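Local coordinates for pyocin S5 (PDB 6THK), which probably kills susceptible bacteria by forming a pore that depolarises the cytoplasmic membrane, as other channel-forming colicins do, at residues 388-393 against 463-468. The protein carries 1 engineered substitution. Numbering follows the deposited sequence.
Sequences AKAFDS and TATPIG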
ATOM      1  N   ALA A 388     -63.669  19.068 -21.935  1.00 43.80           N
ATOM      2  CA  ALA A 388     -62.754  19.344 -23.050  1.00 44.12           C
ATOM      3  C   ALA A 388     -61.856  20.562 -22.765  1.00 50.89           C
ATOM      4  O   ALA A 388     -60.637  20.448 -22.879  1.00 51.80           O
ATOM      5  CB  ALA A 388     -63.538  19.543 -24.318  1.00 44.51           C
ATOM      6  N   LYS A 389     -62.451  21.679 -22.287  1.00 49.62           N
ATOM      7  CA  LYS A 389     -61.750  22.916 -21.919  1.00 50.08           C
ATOM      8  C   LYS A 389     -60.699  22.709 -20.847  1.00 55.86           C
ATOM      9  O   LYS A 389     -59.611  23.286 -20.959  1.00 56.34           O
ATOM     10  CB  LYS A 389     -62.737  24.015 -21.506  1.00 52.84           C
ATOM     11  N   ALA A 390     -60.991  21.857 -19.876  1.00 53.77           N
ATOM     12  CA  ALA A 390     -60.072  21.551 -18.792  1.00 53.97           C
ATOM     13  C   ALA A 390     -58.803  20.902 -19.316  1.00 60.68           C
ATOM     14  O   ALA A 390     -57.714  21.217 -18.892  1.00 60.95           O
ATOM     15  CB  ALA A 390     -60.736  20.643 -17.792  1.00 54.50           C
ATOM     16  N   PHE A 391     -58.975  19.988 -20.250  1.00 58.50           N
ATOM     17  CA  PHE A 391     -57.883  19.284 -20.858  1.00 59.76           C
ATOM     18  C   PHE A 391     -56.990  20.201 -21.678  1.00 68.12           C
ATOM     19  O   PHE A 391     -55.809  19.988 -21.744  1.00 68.61           O
ATOM     20  CB  PHE A 391     -58.422  18.188 -21.742  1.00 61.35           C
ATOM     21  CG  PHE A 391     -58.737  16.923 -21.019  1.00 62.94           C
ATOM     22  CD1 PHE A 391     -57.818  16.340 -20.195  1.00 66.12           C
ATOM     23  CD2 PHE A 391     -59.946  16.301 -21.198  1.00 64.94           C
ATOM     24  CE1 PHE A 391     -58.105  15.160 -19.562  1.00 67.14           C
ATOM     25  CE2 PHE A 391     -60.247  15.118 -20.572  1.00 67.98           C
ATOM     26  CZ  PHE A 391     -59.324  14.550 -19.744  1.00 66.33           C
ATOM     27  N   ASP A 392     -57.576  21.209 -22.306  1.00 67.92           N
ATOM     28  CA  ASP A 392     -56.846  22.168 -23.121  1.00 68.75           C
ATOM     29  C   ASP A 392     -55.968  22.992 -22.217  1.00 75.58           C
ATOM     30  O   ASP A 392     -54.886  23.351 -22.598  1.00 76.77           O
ATOM     31  CB  ASP A 392     -57.802  23.105 -23.872  1.00 30.00           C
ATOM     32  CG  ASP A 392     -58.099  22.655 -25.290  1.00 30.00           C
ATOM     33  OD1 ASP A 392     -57.696  21.540 -25.649  1.00 30.00           O
ATOM     34  OD2 ASP A 392     -58.752  23.405 -26.049  1.00 30.00           O
ATOM     35  N   SER A 393     -56.443  23.296 -21.023  1.00 72.98           N
ATOM     36  CA  SER A 393     -55.703  24.098 -20.059  1.00 73.76           C
ATOM     37  C   SER A 393     -54.621  23.325 -19.309  1.00 79.02           C
ATOM     38  O   SER A 393     -53.929  23.877 -18.470  1.00 79.20           O
ATOM     39  CB  SER A 393     -56.676  24.696 -19.042  1.00 77.33           C
ATOM     40  OG  SER A 393     -56.015  25.123 -17.873  1.00 84.81           O
ATOM     41  N   THR A 463     -54.047  16.190 -10.939  1.00 42.19           N
ATOM     42  CA  THR A 463     -53.128  17.108 -10.244  1.00 42.92           C
ATOM     43  C   THR A 463     -52.648  18.311 -11.086  1.00 50.77           C
ATOM     44  O   THR A 463     -52.127  19.283 -10.530  1.00 50.11           O
ATOM     45  CB  THR A 463     -51.892  16.349  -9.703  1.00 44.85           C
ATOM     46  OG1 THR A 463     -51.059  16.012 -10.812  1.00 40.77           O
ATOM     47  CG2 THR A 463     -52.245  15.115  -8.860  1.00 40.69           C
ATOM     48  N   ALA A 464     -52.766  18.223 -12.416  1.00 50.58           N
ATOM     49  CA  ALA A 464     -52.277  19.263 -13.323  1.00 51.31           C
ATOM     50  C   ALA A 464     -53.375  19.978 -14.113  1.00 57.35           C
ATOM     51  O   ALA A 464     -53.072  20.906 -14.865  1.00 58.38           O
ATOM     52  CB  ALA A 464     -51.280  18.640 -14.288  1.00 51.97           C
ATOM     53  N   THR A 465     -54.634  19.562 -13.938  1.00 53.57           N
ATOM     54  CA  THR A 465     -55.777  20.058 -14.713  1.00 53.39           C
ATOM     55  C   THR A 465     -56.976  20.464 -13.819  1.00 56.85           C
ATOM     56  O   THR A 465     -57.263  19.724 -12.871  1.00 56.52           O
ATOM     57  CB  THR A 465     -56.256  18.866 -15.603  1.00 64.87           C
ATOM     58  OG1 THR A 465     -55.146  18.108 -16.045  1.00 72.61           O
ATOM     59  CG2 THR A 465     -57.062  19.267 -16.787  1.00 59.91           C
ATOM     60  N   PRO A 466     -57.768  21.523 -14.173  1.00 52.97           N
ATOM     61  CA  PRO A 466     -59.013  21.817 -13.426  1.00 52.46           C
ATOM     62  C   PRO A 466     -60.154  20.922 -13.956  1.00 54.12           C
ATOM     63  O   PRO A 466     -61.250  21.390 -14.339  1.00 52.23           O
ATOM     64  CB  PRO A 466     -59.273  23.313 -13.726  1.00 54.63           C
ATOM     65  CG  PRO A 466     -58.268  23.706 -14.801  1.00 59.09           C
ATOM     66  CD  PRO A 466     -57.589  22.467 -15.289  1.00 55.04           C
ATOM     67  N   ILE A 467     -59.887  19.598 -13.962  1.00 49.38           N
ATOM     68  CA  ILE A 467     -60.731  18.546 -14.527  1.00 47.32           C
ATOM     69  C   ILE A 467     -62.153  18.442 -13.856  1.00 49.80           C
ATOM     70  O   ILE A 467     -63.150  18.207 -14.577  1.00 50.00           O
ATOM     71  CB  ILE A 467     -59.984  17.172 -14.594  1.00 49.01           C
ATOM     72  CG1 ILE A 467     -60.755  16.190 -15.464  1.00 49.96           C
ATOM     73  CG2 ILE A 467     -59.609  16.567 -13.223  1.00 45.55           C
ATOM     74  CD1 ILE A 467     -60.008  15.486 -16.299  1.00 61.93           C
ATOM     75  N   GLY A 468     -62.231  18.659 -12.552  1.00 43.26           N
ATOM     76  CA  GLY A 468     -63.482  18.562 -11.814  1.00 41.64           C
ATOM     77  C   GLY A 468     -63.851  17.125 -11.489  1.00 44.02           C
ATOM     78  O   GLY A 468     -63.230  16.190 -12.009  1.00 43.89           O
TER
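Phe391 and Ile467 form the apolar side-chain part of this contact: the Ile467 methyl CD1 lies 3.6 Å from CZ of the Phe391 ring and slightly farther from CE1, coming in obliquely to that end of the ring. Although the Phe391 CB points away from segment 463-468, the length of the side chain carries the ring back to it. In Ile467, CG1 is anti to the backbone N (chi1 -167°); the bond from CG1 to CD1 is modelled too short, which leaves the exact place of the methyl doubtful. Phe426, whose ring also meets that of Phe391, extends the apolar patch, and Val475 touches both partners. The CB of Ala390 points toward the turn, 3.6 Å from Pro466 O and 3.9 Å from Ile467 CA. This methyl lies against the backbone of Pro466 and Ile467, and the CA atoms of Ala390 and Ile467 are 5.3 Å apart. The turn joins helices 451-464 and 468-481, consistent with the tip of the hydrophobic helical hairpin known from the pore-forming domains of colicins; helix 381-392 packs its C-terminal end against that tip. Pro466 centres an inverse gamma turn, closed by a hydrogen bond of 2.8 Å from Ile467 N to Thr465 O. The Thr465 methyl CG2, anti to its own N, approaches Ala390 O at 2.9 Å, a spacing too short to be trusted. The hydroxyl of Thr465 is engaged within its own hairpin, where OG1 hydrogen-bonds Thr461 O. At the exposed margin the Pro466 CD lies 3.8 Å from Ala390 O and 4.0 Å from Ser393 OG. Ser393, just past the last helical residue, touches the proline CG and CD by loose van der Waals contact.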